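Local coordinates for pterin-4-alpha-carbinolamine dehydratase MoaB2 (PDB 3RFQ), which acts as a pterin-4-alpha-carbinolamine dehydratase of the MogA/MoaB family and probably binds molybdopterin or a precursor in molybdenum cofactor biosynthesis, at the interface of chains A and B. Numbering follows the deposited sequence. Chains: chain A/B, Pterin-4-alpha-carbinolamine dehydratase MoaB2.

The interface of chains A and B. Residues chain A 119, 121-122, 172-173, 176-177; chain B 101, 131, 136, 140.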
ATOM      1  N   ILE A 119       2.603  13.805 -14.959  1.00 16.94           N
ATOM      2  CA  ILE A 119       1.709  12.731 -14.546  1.00 17.04           C
ATOM      3  C   ILE A 119       2.212  12.157 -13.234  1.00 16.35           C
ATOM      4  O   ILE A 119       2.908  11.125 -13.202  1.00 16.72           O
ATOM      5  CB  ILE A 119       1.635  11.657 -15.637  1.00 16.67           C
ATOM      6  CG1 ILE A 119       1.240  12.322 -16.961  1.00 17.66           C
ATOM      7  CG2 ILE A 119       0.644  10.564 -15.262  1.00 15.56           C
ATOM      8  CD1 ILE A 119       1.599  11.522 -18.147  1.00 19.33           C
ATOM      9  N   GLY A 121       1.024  10.526 -10.959  1.00 15.31           N
ATOM     10  CA  GLY A 121       0.672   9.151 -10.635  1.00 15.15           C
ATOM     11  C   GLY A 121       1.692   8.098 -11.028  1.00 14.64           C
ATOM     12  O   GLY A 121       1.743   7.017 -10.427  1.00 15.21           O
ATOM     13  N   ILE A 122       2.509   8.397 -12.025  1.00 14.63           N
ATOM     14  CA  ILE A 122       3.524   7.456 -12.484  1.00 14.07           C
ATOM     15  C   ILE A 122       4.735   7.474 -11.532  1.00 14.30           C
ATOM     16  O   ILE A 122       5.195   6.447 -11.090  1.00 14.02           O
ATOM     17  CB  ILE A 122       4.006   7.775 -13.938  1.00 13.85           C
ATOM     18  CG1 ILE A 122       2.956   7.330 -14.975  1.00 15.75           C
ATOM     19  CG2 ILE A 122       5.301   6.992 -14.269  1.00 10.71           C
ATOM     20  CD1 ILE A 122       3.258   7.908 -16.393  1.00 16.46           C
ATOM     21  N   PRO A 172       1.856  -1.108 -17.383  1.00 22.76           N
ATOM     22  CA  PRO A 172       0.432  -0.841 -17.662  1.00 23.53           C
ATOM     23  C   PRO A 172       0.139   0.664 -17.853  1.00 23.43           C
ATOM     24  O   PRO A 172      -0.871   1.047 -18.441  1.00 25.16           O
ATOM     25  CB  PRO A 172      -0.266  -1.339 -16.397  1.00 23.40           C
ATOM     26  CG  PRO A 172       0.790  -1.245 -15.308  1.00 22.01           C
ATOM     27  CD  PRO A 172       2.090  -1.521 -15.983  1.00 22.15           C
ATOM     28  N   LEU A 173       1.026   1.512 -17.363  1.00 21.14           N
ATOM     29  CA  LEU A 173       0.706   2.908 -17.294  1.00 20.46           C
ATOM     30  C   LEU A 173       1.040   3.630 -18.622  1.00 21.08           C
ATOM     31  O   LEU A 173       0.227   4.431 -19.111  1.00 21.35           O
ATOM     32  CB  LEU A 173       1.420   3.540 -16.092  1.00 18.45           C
ATOM     33  CG  LEU A 173       1.248   2.829 -14.738  1.00 18.14           C
ATOM     34  CD1 LEU A 173       1.949   3.624 -13.641  1.00 14.79           C
ATOM     35  CD2 LEU A 173      -0.191   2.596 -14.340  1.00 16.85           C
ATOM     36  N   HIS A 176      -1.423   2.852 -21.532  1.00 27.01           N
ATOM     37  CA  HIS A 176      -2.619   3.651 -21.420  1.00 27.25           C
ATOM     38  C   HIS A 176      -2.374   5.100 -21.861  1.00 26.14           C
ATOM     39  O   HIS A 176      -3.134   5.620 -22.662  1.00 27.05           O
ATOM     40  CB  HIS A 176      -3.198   3.597 -20.007  1.00 27.36           C
ATOM     41  CG  HIS A 176      -4.386   4.491 -19.822  1.00 29.55           C
ATOM     42  ND1 HIS A 176      -4.279   5.783 -19.343  1.00 30.10           N
ATOM     43  CD2 HIS A 176      -5.700   4.294 -20.092  1.00 31.31           C
ATOM     44  CE1 HIS A 176      -5.481   6.331 -19.292  1.00 31.12           C
ATOM     45  NE2 HIS A 176      -6.359   5.452 -19.750  1.00 33.35           N
ATOM     46  N   ILE A 177      -1.316   5.741 -21.376  1.00 24.07           N
ATOM     47  CA  ILE A 177      -1.069   7.146 -21.720  0.60 23.79           C
ATOM     48  C   ILE A 177      -0.830   7.352 -23.217  1.00 25.37           C
ATOM     49  O   ILE A 177      -1.432   8.238 -23.844  1.00 25.65           O
ATOM     50  CB  ILE A 177       0.088   7.738 -20.892  0.60 22.28           C
ATOM     51  CG1 ILE A 177      -0.339   7.814 -19.428  0.60 20.58           C
ATOM     52  CG2 ILE A 177       0.516   9.114 -21.427  0.60 20.31           C
ATOM     53  CD1 ILE A 177       0.777   7.731 -18.476  0.60 18.48           C
TER
ATOM     54  N   VAL B 101      -5.115  13.317 -20.045  1.00 29.54           N
ATOM     55  CA  VAL B 101      -3.975  13.914 -20.765  1.00 32.26           C
ATOM     56  C   VAL B 101      -4.242  14.412 -22.190  1.00 34.86           C
ATOM     57  O   VAL B 101      -3.309  14.841 -22.876  1.00 36.88           O
ATOM     58  CB  VAL B 101      -2.802  12.936 -20.801  1.00 33.40           C
ATOM     59  CG1 VAL B 101      -2.372  12.614 -19.382  1.00 31.45           C
ATOM     60  CG2 VAL B 101      -3.214  11.652 -21.525  1.00 33.28           C
ATOM     61  N   LEU B 131      -5.288   2.905  -8.639  1.00 18.09           N
ATOM     62  CA  LEU B 131      -4.338   2.009  -9.253  1.00 19.93           C
ATOM     63  C   LEU B 131      -4.533   0.549  -8.821  1.00 20.68           C
ATOM     64  O   LEU B 131      -4.652  -0.347  -9.661  1.00 22.90           O
ATOM     65  CB  LEU B 131      -2.914   2.497  -8.953  1.00 20.39           C
ATOM     66  CG  LEU B 131      -1.825   2.042  -9.901  1.00 23.38           C
ATOM     67  CD1 LEU B 131      -1.922   2.811 -11.189  1.00 26.25           C
ATOM     68  CD2 LEU B 131      -0.504   2.274  -9.270  1.00 25.36           C
ATOM     69  N   ILE B 136      -7.753   2.940 -14.154  1.00 20.91           N
ATOM     70  CA  ILE B 136      -6.559   3.571 -14.659  1.00 22.05           C
ATOM     71  C   ILE B 136      -6.691   5.080 -14.755  1.00 21.41           C
ATOM     72  O   ILE B 136      -5.737   5.808 -14.435  1.00 20.76           O
ATOM     73  CB  ILE B 136      -6.063   2.894 -15.969  1.00 24.91           C
ATOM     74  CG1 ILE B 136      -4.630   3.329 -16.298  1.00 25.77           C
ATOM     75  CG2 ILE B 136      -7.049   3.117 -17.148  1.00 27.95           C
ATOM     76  CD1 ILE B 136      -3.648   2.729 -15.373  1.00 29.90           C
ATOM     77  N   LEU B 140      -4.079   7.444 -12.532  1.00 14.73           N
ATOM     78  CA  LEU B 140      -3.197   8.373 -13.263  1.00 15.85           C
ATOM     79  C   LEU B 140      -3.749   9.807 -13.326  1.00 15.93           C
ATOM     80  O   LEU B 140      -3.138  10.711 -13.932  1.00 16.35           O
ATOM     81  CB  LEU B 140      -2.949   7.856 -14.682  1.00 16.22           C
ATOM     82  CG  LEU B 140      -2.059   6.623 -14.760  1.00 17.96           C
ATOM     83  CD1 LEU B 140      -1.907   6.121 -16.209  1.00 18.35           C
ATOM     84  CD2 LEU B 140      -0.684   6.916 -14.104  1.00 17.07           C
TER
HETATM   85  O   HOH W   1      -1.003  11.913 -12.349  1.00  7.91           O
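B:Leu140, just past the short helix 136-139, is the main knob of an almost wholly apolar patch between two copies of MoaB2; it buries 100 Å², the largest share here. Its CG lies anti to its own carbonyl carbon (chi1 -71°), and the extended chain beyond sends its two methyls between helices 120-132 and 160-181 of chain A. The branches divide the work: CD2 meets A:Ile122 CG1 at 3.8 Å and lies near A:Ile119 CG2, whereas CD1 rests against A:Ile177 CD1 at 3.9 Å, the side chains crossing obliquely.

Beside the knob, B:Ile136 meets A:His176 tip to tip. With CG anti to its backbone N (chi1 176°), the imidazole swings out from helix 160-181, and B:Ile136 CG2 sits over one face, displaced toward the rim, 3.4 Å from A:His176 CD2. This is a CH-pi contact, seconded by B:Ile136 CG1 near CG of the ring. The other end of the isoleucine, CD1, reaches A:Leu173 CD2 at 3.6 Å. That same leucine methyl also receives B:Leu131 CD1, whose side chain crosses at about a right angle, so one branch serves two partners.

Polar contact is made through water. The backbone N of A:Gly121, in the first turn of its helix, donates a nearly straight bond to water 1 (2.8 Å, 162° at the hydrogen). Water 1 in turn lies 2.9 Å from the carbonyl O of B:Leu140, tying the knob's backbone to that helix end. Apolar packing, with the CH-pi contact and this water bridge, thus joins this part of the A-B interface and may help assemble the six-copy particle, if the deposited assembly is the one that functions.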